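Local coordinates for protein tyrosine--tRNA ligase (Archaeoglobus fulgidus, PDB 2CYB) that catalyses the attachment of tyrosine to its cognate tRNA, activating the amino acid with ATP to tyrosyl-adenylate before transferring it to the acceptor end, at residues E65-L70 with A167-D172; L186-L191 with P199-T204; P250-A255 with E284-D289. All coordinates share one frame; numbering follows the deposited sequence.

Contact 1. Residues E65-L70 with A167-D172; sequences EIIVLL and AHLGVD
Ile67 and Leu69, on one face of the parallel strand 65-70, both lean onto Leu169, which follows the end of helix 154-168. The packed part is small and wholly apolar apart from one carbonyl. Ile67 keeps CG1 beside its backbone N and then extends (chi2 -178°), which carries CD1 to 3.5 Å from Leu169 O and 4.2 Å from Leu169 CB. Farther out on Leu169, the CD1 branch meets Leu69 CD2 at 4.2 Å. Branched aliphatic residues suit this place because they fill the buried layer without demanding polar partners. Leu169 O, lying against the methyl of Ile67, accepts a hydrogen bond from Arg34 NH1. Gly170 ends the helix in a Schellman motif, with positive phi (60°) and its N bonded to Ala167 O at 3.1 Å; glycine adopts that backbone readily.

The other end is looser and polar. Glu65 OE2 and Asp172 OD1 stand 6.3 Å apart without touching; their like charges would tend to repel, and salt bridges from Glu65 to Arg34 and from Asp172 to Lys30 probably offset this. Leu69 also lines the pocket of the bound tyrosine and touches the ligand. In this Rossmann fold, Tyr36 of strand 34-39 and Val110 of strand 108-111 pack on both Ile67 and Leu169, while Ile66 and Val68 pack on helix 47-61.

Contact 2. Residues L186-L191 with P199-T204; sequences LARENL and PVCLHT
Pro199 O takes a short hydrogen bond from Arg188 NH1, 2.7 Å long, and this bond pins helix 181-190 to the start of strand 200-204. The two elements form the second half of a beta-alpha-beta unit of the Rossmann fold, whose first strand is 173-177. The bond is bent, with an N-H...O angle of 134°, and NH1 comes in tilted from the carbonyl plane at a C=O...N angle of 142°. From the guanidinium side, the oxygen lies at the edge of the group, slightly out of its plane. A bend in the arginine chain at chi3 (61°) turns the guanidinium so that its edge faces Pro199 O. NH1 also makes a salt bridge with Glu22, so one nitrogen serves both a buried carbonyl and an acidic side chain, an exacting role that a long, multivalent arginine can fill.

Closer to the arginine's backbone, its methylene part does apolar work, with CG 4.1 Å from Pro199 CD. The proline ring is a compact, stiff wedge lacking an N-H that would need a partner in this buried place. Leu191 CD1 meets the same CD at 4.1 Å, the two side chains crossing at about a right angle, and small Ala187 lets the helix come close, its CB 4.4 Å from Pro199 CG. Ala187 and Pro199 further share Ile166 of helix 154-168, the helix that also carries the tyrosine-binding residues Tyr158, Gln162 and Asp165. One residue farther into the strand than Val200, Cys201 points back at the helix and sets SG 4.2 Å from Arg188 CD.

Contact 3. Residues P250-A255 with E284-D289; sequences PILDIA and EELAED
Leu286 pushes its two methyls against helix 250-263, one at Leu252 and the other at Ala255, residues one turn apart on the same helix face. With CG anti to the backbone N (chi1 -173°), its side chain runs out from helix 283-292 toward helix 250-263. CD1 comes to 3.9 Å from Ala255 CB, a normal van der Waals approach. Its other branch, CD2, is modelled 3.2 Å from Leu252 CD2, closer than methyl groups usually stand, so the exact placing of that pair is doubtful. The two leucine side chains lie side by side, pointing opposite ways.

Residue size fits the spacing: Ala255 receives a methyl on its short side chain. The CA atoms of Leu252 and Ala287, 7.6 Å apart, are the nearest such pair of the two segments. No hydrogen bond crosses here, so the contact rests on buried hydrocarbon, while the acidic Glu284, Glu285 and Glu288 turn to the exposed side of their helix.

The contact lies away from the tyrosine site, joining two helices of the C-terminal part of the chain. Leu252 is packed further by Phe283 and Phe290 of helix 283-292 and by Leu300 of helix 297-319. Ile251 and Ile254, on another face of their helix, rest on Ile236 of helix 229-237 and Val304 of helix 297-319.

Overall arrangement
From the N terminus the contacts come in series, none nested in or crossing another. Contact 1 closes the longest loop, with 96 intervening residues, and ties an inner strand of the Rossmann sheet, next to the edge strand 108-111, to the end of a helix far along the chain. Contact 2 follows soon after and closes a short loop of seven residues within one beta-alpha-beta unit. The two meet directly: Asp172 O of contact 1 lies 3.0 Å from Val200 N of contact 2, probably a hydrogen bond where the chain enters strand 173-177 beside strand 200-204. Contact 3 closes a loop of 28 residues among the C-terminal helices; its centre is about 32 Å from that of contact 1, on opposite sides of the chain's centre.

Contact 1. Residues E65-L70 with A167-D172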
loop_
_atom_site.group_PDB
_atom_site.type_symbol
_atom_site.label_atom_id
_atom_site.label_comp_id
_atom_site.label_asym_id
_atom_site.label_seq_id
_atom_site.Cartn_x
_atom_site.Cartn_y
_atom_site.Cartn_z
ATOM N N GLU A 65 -15.004 14.807 23.597
ATOM C CA GLU A 65 -15.591 13.490 23.365
ATOM C C GLU A 65 -14.320 12.681 23.121
ATOM O O GLU A 65 -13.429 13.161 22.425
ATOM C CB GLU A 65 -16.428 13.469 22.077
ATOM C CG GLU A 65 -17.721 14.269 22.103
ATOM C CD GLU A 65 -18.519 14.128 20.809
ATOM O OE1 GLU A 65 -19.684 14.568 20.775
ATOM O OE2 GLU A 65 -17.982 13.581 19.819
ATOM N N ILE A 66 -14.228 11.479 23.676
ATOM C CA ILE A 66 -13.019 10.678 23.510
ATOM C C ILE A 66 -13.186 9.366 22.764
ATOM O O ILE A 66 -14.080 8.571 23.059
ATOM C CB ILE A 66 -12.374 10.346 24.879
ATOM C CG1 ILE A 66 -12.054 11.632 25.641
ATOM C CG2 ILE A 66 -11.104 9.525 24.676
ATOM C CD1 ILE A 66 -11.102 12.559 24.928
ATOM N N ILE A 67 -12.310 9.142 21.792
ATOM C CA ILE A 67 -12.327 7.899 21.042
ATOM C C ILE A 67 -10.979 7.214 21.222
ATOM O O ILE A 67 -9.933 7.854 21.130
ATOM C CB ILE A 67 -12.537 8.131 19.531
ATOM C CG1 ILE A 67 -13.916 8.738 19.280
ATOM C CG2 ILE A 67 -12.397 6.807 18.781
ATOM C CD1 ILE A 67 -14.217 8.952 17.813
ATOM N N VAL A 68 -11.006 5.919 21.509
ATOM C CA VAL A 68 -9.776 5.156 21.643
ATOM C C VAL A 68 -9.798 4.152 20.507
ATOM O O VAL A 68 -10.673 3.289 20.448
ATOM C CB VAL A 68 -9.696 4.382 22.967
ATOM C CG1 VAL A 68 -8.454 3.483 22.972
ATOM C CG2 VAL A 68 -9.637 5.353 24.134
ATOM N N LEU A 69 -8.844 4.274 19.594
ATOM C CA LEU A 69 -8.774 3.360 18.464
ATOM C C LEU A 69 -7.824 2.205 18.732
ATOM O O LEU A 69 -6.619 2.402 18.932
ATOM C CB LEU A 69 -8.323 4.098 17.195
ATOM C CG LEU A 69 -8.031 3.198 15.981
ATOM C CD1 LEU A 69 -9.313 2.511 15.517
ATOM C CD2 LEU A 69 -7.446 4.040 14.860
ATOM N N LEU A 70 -8.381 1.001 18.764
ATOM C CA LEU A 70 -7.589 -0.202 18.934
ATOM C C LEU A 70 -7.291 -0.518 17.465
ATOM O O LEU A 70 -8.101 -1.120 16.767
ATOM C CB LEU A 70 -8.430 -1.298 19.591
ATOM C CG LEU A 70 -8.893 -0.945 21.018
ATOM C CD1 LEU A 70 -10.040 -1.839 21.447
ATOM C CD2 LEU A 70 -7.730 -1.086 21.977
ATOM N N ALA A 167 -10.005 11.404 9.833
ATOM C CA ALA A 167 -11.195 11.834 9.100
ATOM C C ALA A 167 -12.392 10.910 9.296
ATOM O O ALA A 167 -13.504 11.370 9.551
ATOM C CB ALA A 167 -10.879 11.943 7.622
ATOM N N HIS A 168 -12.172 9.607 9.176
ATOM C CA HIS A 168 -13.271 8.661 9.315
ATOM C C HIS A 168 -13.846 8.518 10.720
ATOM O O HIS A 168 -14.979 8.063 10.874
ATOM C CB HIS A 168 -12.859 7.302 8.745
ATOM C CG HIS A 168 -12.834 7.274 7.247
ATOM N ND1 HIS A 168 -13.800 6.640 6.498
ATOM C CD2 HIS A 168 -11.992 7.857 6.360
ATOM C CE1 HIS A 168 -13.556 6.833 5.213
ATOM N NE2 HIS A 168 -12.464 7.569 5.102
ATOM N N LEU A 169 -13.084 8.906 11.740
ATOM C CA LEU A 169 -13.581 8.836 13.110
ATOM C C LEU A 169 -14.144 10.202 13.532
ATOM O O LEU A 169 -14.552 10.392 14.682
ATOM C CB LEU A 169 -12.458 8.402 14.066
ATOM C CG LEU A 169 -11.950 6.966 13.885
ATOM C CD1 LEU A 169 -10.679 6.763 14.709
ATOM C CD2 LEU A 169 -13.025 5.971 14.301
ATOM N N GLY A 170 -14.157 11.150 12.596
ATOM C CA GLY A 170 -14.675 12.479 12.887
ATOM C C GLY A 170 -13.908 13.156 14.005
ATOM O O GLY A 170 -14.481 13.831 14.856
ATOM N N VAL A 171 -12.594 12.984 13.987
ATOM C CA VAL A 171 -11.726 13.550 15.007
ATOM C C VAL A 171 -11.310 14.991 14.723
ATOM O O VAL A 171 -10.963 15.343 13.596
ATOM C CB VAL A 171 -10.472 12.648 15.176
ATOM C CG1 VAL A 171 -9.398 13.349 15.995
ATOM C CG2 VAL A 171 -10.883 11.350 15.838
ATOM N N ASP A 172 -11.367 15.827 15.758
ATOM C CA ASP A 172 -10.985 17.230 15.646
ATOM C C ASP A 172 -9.568 17.426 16.160
ATOM O O ASP A 172 -8.827 18.277 15.665
ATOM C CB ASP A 172 -11.942 18.108 16.458
ATOM C CG ASP A 172 -13.368 17.995 15.978
ATOM O OD1 ASP A 172 -14.236 17.541 16.758
ATOM O OD2 ASP A 172 -13.613 18.352 14.808
#

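Contact 2. Residues L186-L191 with P199-T204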
loop_
_atom_site.group_PDB
_atom_site.type_symbol
_atom_site.label_atom_id
_atom_site.label_comp_id
_atom_site.label_asym_id
_atom_site.label_seq_id
_atom_site.Cartn_x
_atom_site.Cartn_y
_atom_site.Cartn_z
ATOM N N LEU A 186 1.434 14.851 7.544
ATOM C CA LEU A 186 0.967 14.299 6.281
ATOM C C LEU A 186 -0.562 14.389 6.248
ATOM O O LEU A 186 -1.151 14.711 5.218
ATOM C CB LEU A 186 1.429 12.841 6.146
ATOM C CG LEU A 186 0.898 11.981 4.991
ATOM C CD1 LEU A 186 1.198 12.637 3.659
ATOM C CD2 LEU A 186 1.549 10.609 5.055
ATOM N N ALA A 187 -1.199 14.108 7.381
ATOM C CA ALA A 187 -2.653 14.174 7.473
ATOM C C ALA A 187 -3.124 15.609 7.229
ATOM O O ALA A 187 -4.025 15.852 6.418
ATOM C CB ALA A 187 -3.116 13.702 8.849
ATOM N N ARG A 188 -2.503 16.560 7.921
ATOM C CA ARG A 188 -2.865 17.972 7.774
ATOM C C ARG A 188 -2.736 18.456 6.328
ATOM O O ARG A 188 -3.533 19.271 5.863
ATOM C CB ARG A 188 -1.987 18.854 8.684
ATOM C CG ARG A 188 -2.304 18.738 10.178
ATOM C CD ARG A 188 -1.328 19.558 11.025
ATOM N NE ARG A 188 -1.369 20.996 10.734
ATOM C CZ ARG A 188 -2.268 21.847 11.226
ATOM N NH1 ARG A 188 -3.223 21.428 12.043
ATOM N NH2 ARG A 188 -2.201 23.133 10.908
ATOM N N GLU A 189 -1.742 17.943 5.616
ATOM C CA GLU A 189 -1.504 18.352 4.240
ATOM C C GLU A 189 -2.361 17.623 3.199
ATOM O O GLU A 189 -2.830 18.237 2.237
ATOM C CB GLU A 189 -0.020 18.176 3.902
ATOM C CG GLU A 189 0.383 18.681 2.530
ATOM C CD GLU A 189 1.869 18.530 2.265
ATOM O OE1 GLU A 189 2.674 19.075 3.047
ATOM O OE2 GLU A 189 2.235 17.867 1.271
ATOM N N ASN A 190 -2.585 16.329 3.405
ATOM C CA ASN A 190 -3.341 15.521 2.451
ATOM C C ASN A 190 -4.843 15.370 2.650
ATOM O O ASN A 190 -5.576 15.255 1.668
ATOM C CB ASN A 190 -2.717 14.126 2.365
ATOM C CG ASN A 190 -1.449 14.114 1.547
ATOM O OD1 ASN A 190 -0.817 15.149 1.347
ATOM N ND2 ASN A 190 -1.062 12.937 1.077
ATOM N N LEU A 191 -5.306 15.355 3.897
ATOM C CA LEU A 191 -6.733 15.186 4.149
ATOM C C LEU A 191 -7.610 16.213 3.431
ATOM O O LEU A 191 -8.668 15.865 2.916
ATOM C CB LEU A 191 -7.035 15.197 5.647
ATOM C CG LEU A 191 -6.545 13.946 6.398
ATOM C CD1 LEU A 191 -7.037 13.984 7.826
ATOM C CD2 LEU A 191 -7.058 12.691 5.710
ATOM N N PRO A 199 -6.668 18.266 10.807
ATOM C CA PRO A 199 -6.814 18.117 12.256
ATOM C C PRO A 199 -5.851 18.916 13.113
ATOM O O PRO A 199 -4.726 19.238 12.702
ATOM C CB PRO A 199 -6.613 16.623 12.458
ATOM C CG PRO A 199 -5.525 16.334 11.463
ATOM C CD PRO A 199 -6.006 17.083 10.227
ATOM N N VAL A 200 -6.316 19.248 14.311
ATOM C CA VAL A 200 -5.489 19.939 15.281
ATOM C C VAL A 200 -4.740 18.756 15.893
ATOM O O VAL A 200 -5.323 17.681 16.072
ATOM C CB VAL A 200 -6.346 20.613 16.369
ATOM C CG1 VAL A 200 -5.456 21.390 17.325
ATOM C CG2 VAL A 200 -7.386 21.528 15.722
ATOM N N CYS A 201 -3.459 18.934 16.193
ATOM C CA CYS A 201 -2.671 17.851 16.769
ATOM C C CYS A 201 -2.032 18.235 18.103
ATOM O O CYS A 201 -1.541 19.354 18.271
ATOM C CB CYS A 201 -1.583 17.427 15.784
ATOM S SG CYS A 201 -2.239 16.983 14.151
ATOM N N LEU A 202 -2.059 17.302 19.048
ATOM C CA LEU A 202 -1.458 17.513 20.363
ATOM C C LEU A 202 -0.443 16.394 20.553
ATOM O O LEU A 202 -0.797 15.218 20.547
ATOM C CB LEU A 202 -2.522 17.452 21.460
ATOM C CG LEU A 202 -2.026 17.753 22.883
ATOM C CD1 LEU A 202 -3.187 18.210 23.741
ATOM C CD2 LEU A 202 -1.361 16.521 23.484
ATOM N N HIS A 203 0.821 16.756 20.717
ATOM C CA HIS A 203 1.864 15.753 20.869
ATOM C C HIS A 203 2.453 15.674 22.268
ATOM O O HIS A 203 2.760 16.689 22.888
ATOM C CB HIS A 203 2.973 16.023 19.864
ATOM C CG HIS A 203 2.516 15.965 18.439
ATOM N ND1 HIS A 203 2.973 16.836 17.473
ATOM C CD2 HIS A 203 1.653 15.130 17.815
ATOM C CE1 HIS A 203 2.409 16.541 16.315
ATOM N NE2 HIS A 203 1.604 15.511 16.496
ATOM N N THR A 204 2.608 14.451 22.757
ATOM C CA THR A 204 3.183 14.230 24.077
ATOM C C THR A 204 4.651 13.863 23.887
ATOM O O THR A 204 5.047 13.347 22.841
ATOM C CB THR A 204 2.467 13.090 24.804
ATOM O OG1 THR A 204 2.476 11.921 23.975
ATOM C CG2 THR A 204 1.027 13.474 25.104
#

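Contact 3. Residues P250-A255 with E284-D289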
loop_
_atom_site.group_PDB
_atom_site.type_symbol
_atom_site.label_atom_id
_atom_site.label_comp_id
_atom_site.label_asym_id
_atom_site.label_seq_id
_atom_site.Cartn_x
_atom_site.Cartn_y
_atom_site.Cartn_z
ATOM N N PRO A 250 14.141 9.680 34.305
ATOM C CA PRO A 250 13.051 8.699 34.309
ATOM C C PRO A 250 12.146 8.740 35.531
ATOM O O PRO A 250 10.933 8.580 35.419
ATOM C CB PRO A 250 13.791 7.366 34.203
ATOM C CG PRO A 250 15.030 7.725 33.459
ATOM C CD PRO A 250 15.437 9.009 34.107
ATOM N N ILE A 251 12.738 8.930 36.704
ATOM C CA ILE A 251 11.961 8.972 37.933
ATOM C C ILE A 251 11.170 10.274 38.027
ATOM O O ILE A 251 9.987 10.263 38.378
ATOM C CB ILE A 251 12.882 8.811 39.165
ATOM C CG1 ILE A 251 13.685 7.519 39.018
ATOM C CG2 ILE A 251 12.062 8.775 40.447
ATOM C CD1 ILE A 251 12.826 6.288 38.768
ATOM N N LEU A 252 11.821 11.387 37.709
ATOM C CA LEU A 252 11.145 12.675 37.741
ATOM C C LEU A 252 10.006 12.658 36.729
ATOM O O LEU A 252 8.938 13.223 36.972
ATOM C CB LEU A 252 12.118 13.803 37.408
ATOM C CG LEU A 252 12.929 14.336 38.589
ATOM C CD1 LEU A 252 13.857 15.441 38.110
ATOM C CD2 LEU A 252 11.982 14.865 39.659
ATOM N N ASP A 253 10.234 11.992 35.600
ATOM C CA ASP A 253 9.219 11.902 34.560
ATOM C C ASP A 253 7.976 11.195 35.066
ATOM O O ASP A 253 6.862 11.615 34.763
ATOM C CB ASP A 253 9.762 11.175 33.318
ATOM C CG ASP A 253 10.687 12.053 32.485
ATOM O OD1 ASP A 253 11.383 11.519 31.592
ATOM O OD2 ASP A 253 10.714 13.280 32.719
ATOM N N ILE A 254 8.150 10.125 35.835
ATOM C CA ILE A 254 6.986 9.419 36.351
ATOM C C ILE A 254 6.224 10.342 37.299
ATOM O O ILE A 254 4.994 10.345 37.325
ATOM C CB ILE A 254 7.385 8.120 37.079
ATOM C CG1 ILE A 254 8.043 7.162 36.080
ATOM C CG2 ILE A 254 6.149 7.472 37.709
ATOM C CD1 ILE A 254 8.552 5.867 36.708
ATOM N N ALA A 255 6.953 11.130 38.083
ATOM C CA ALA A 255 6.290 12.055 38.993
ATOM C C ALA A 255 5.518 13.102 38.185
ATOM O O ALA A 255 4.353 13.387 38.464
ATOM C CB ALA A 255 7.318 12.747 39.879
ATOM N N GLU A 284 6.908 21.629 39.594
ATOM C CA GLU A 284 7.934 22.657 39.635
ATOM C C GLU A 284 8.547 22.758 41.034
ATOM O O GLU A 284 9.735 23.028 41.172
ATOM C CB GLU A 284 7.356 24.007 39.210
ATOM C CG GLU A 284 8.419 25.024 38.820
ATOM C CD GLU A 284 9.415 24.472 37.805
ATOM O OE1 GLU A 284 10.245 23.619 38.185
ATOM O OE2 GLU A 284 9.364 24.887 36.627
ATOM N N GLU A 285 7.736 22.535 42.062
ATOM C CA GLU A 285 8.221 22.588 43.444
ATOM C C GLU A 285 9.157 21.403 43.685
ATOM O O GLU A 285 10.229 21.544 44.272
ATOM C CB GLU A 285 7.050 22.503 44.430
ATOM C CG GLU A 285 6.102 23.693 44.412
ATOM C CD GLU A 285 4.886 23.483 45.300
ATOM O OE1 GLU A 285 4.029 24.390 45.360
ATOM O OE2 GLU A 285 4.784 22.412 45.939
ATOM N N LEU A 286 8.729 20.233 43.224
ATOM C CA LEU A 286 9.505 19.008 43.368
ATOM C C LEU A 286 10.811 19.157 42.600
ATOM O O LEU A 286 11.890 18.933 43.144
ATOM C CB LEU A 286 8.694 17.823 42.830
ATOM C CG LEU A 286 9.205 16.389 43.004
ATOM C CD1 LEU A 286 8.134 15.417 42.536
ATOM C CD2 LEU A 286 10.477 16.178 42.217
ATOM N N ALA A 287 10.715 19.556 41.336
ATOM C CA ALA A 287 11.902 19.728 40.508
ATOM C C ALA A 287 12.865 20.730 41.125
ATOM O O ALA A 287 14.079 20.525 41.121
ATOM C CB ALA A 287 11.504 20.183 39.104
ATOM N N GLU A 288 12.316 21.819 41.654
ATOM C CA GLU A 288 13.131 22.855 42.275
ATOM C C GLU A 288 13.955 22.274 43.422
ATOM O O GLU A 288 15.150 22.546 43.536
ATOM C CB GLU A 288 12.235 23.982 42.796
ATOM C CG GLU A 288 12.649 25.377 42.333
ATOM C CD GLU A 288 12.424 25.600 40.842
ATOM O OE1 GLU A 288 13.019 24.865 40.026
ATOM O OE2 GLU A 288 11.649 26.518 40.488
ATOM N N ASP A 289 13.315 21.476 44.270
ATOM C CA ASP A 289 14.007 20.858 45.399
ATOM C C ASP A 289 14.999 19.798 44.944
ATOM O O ASP A 289 16.021 19.573 45.595
ATOM C CB ASP A 289 12.998 20.241 46.373
ATOM C CG ASP A 289 12.662 21.172 47.525
ATOM O OD1 ASP A 289 13.147 22.322 47.520
ATOM O OD2 ASP A 289 11.917 20.758 48.434
#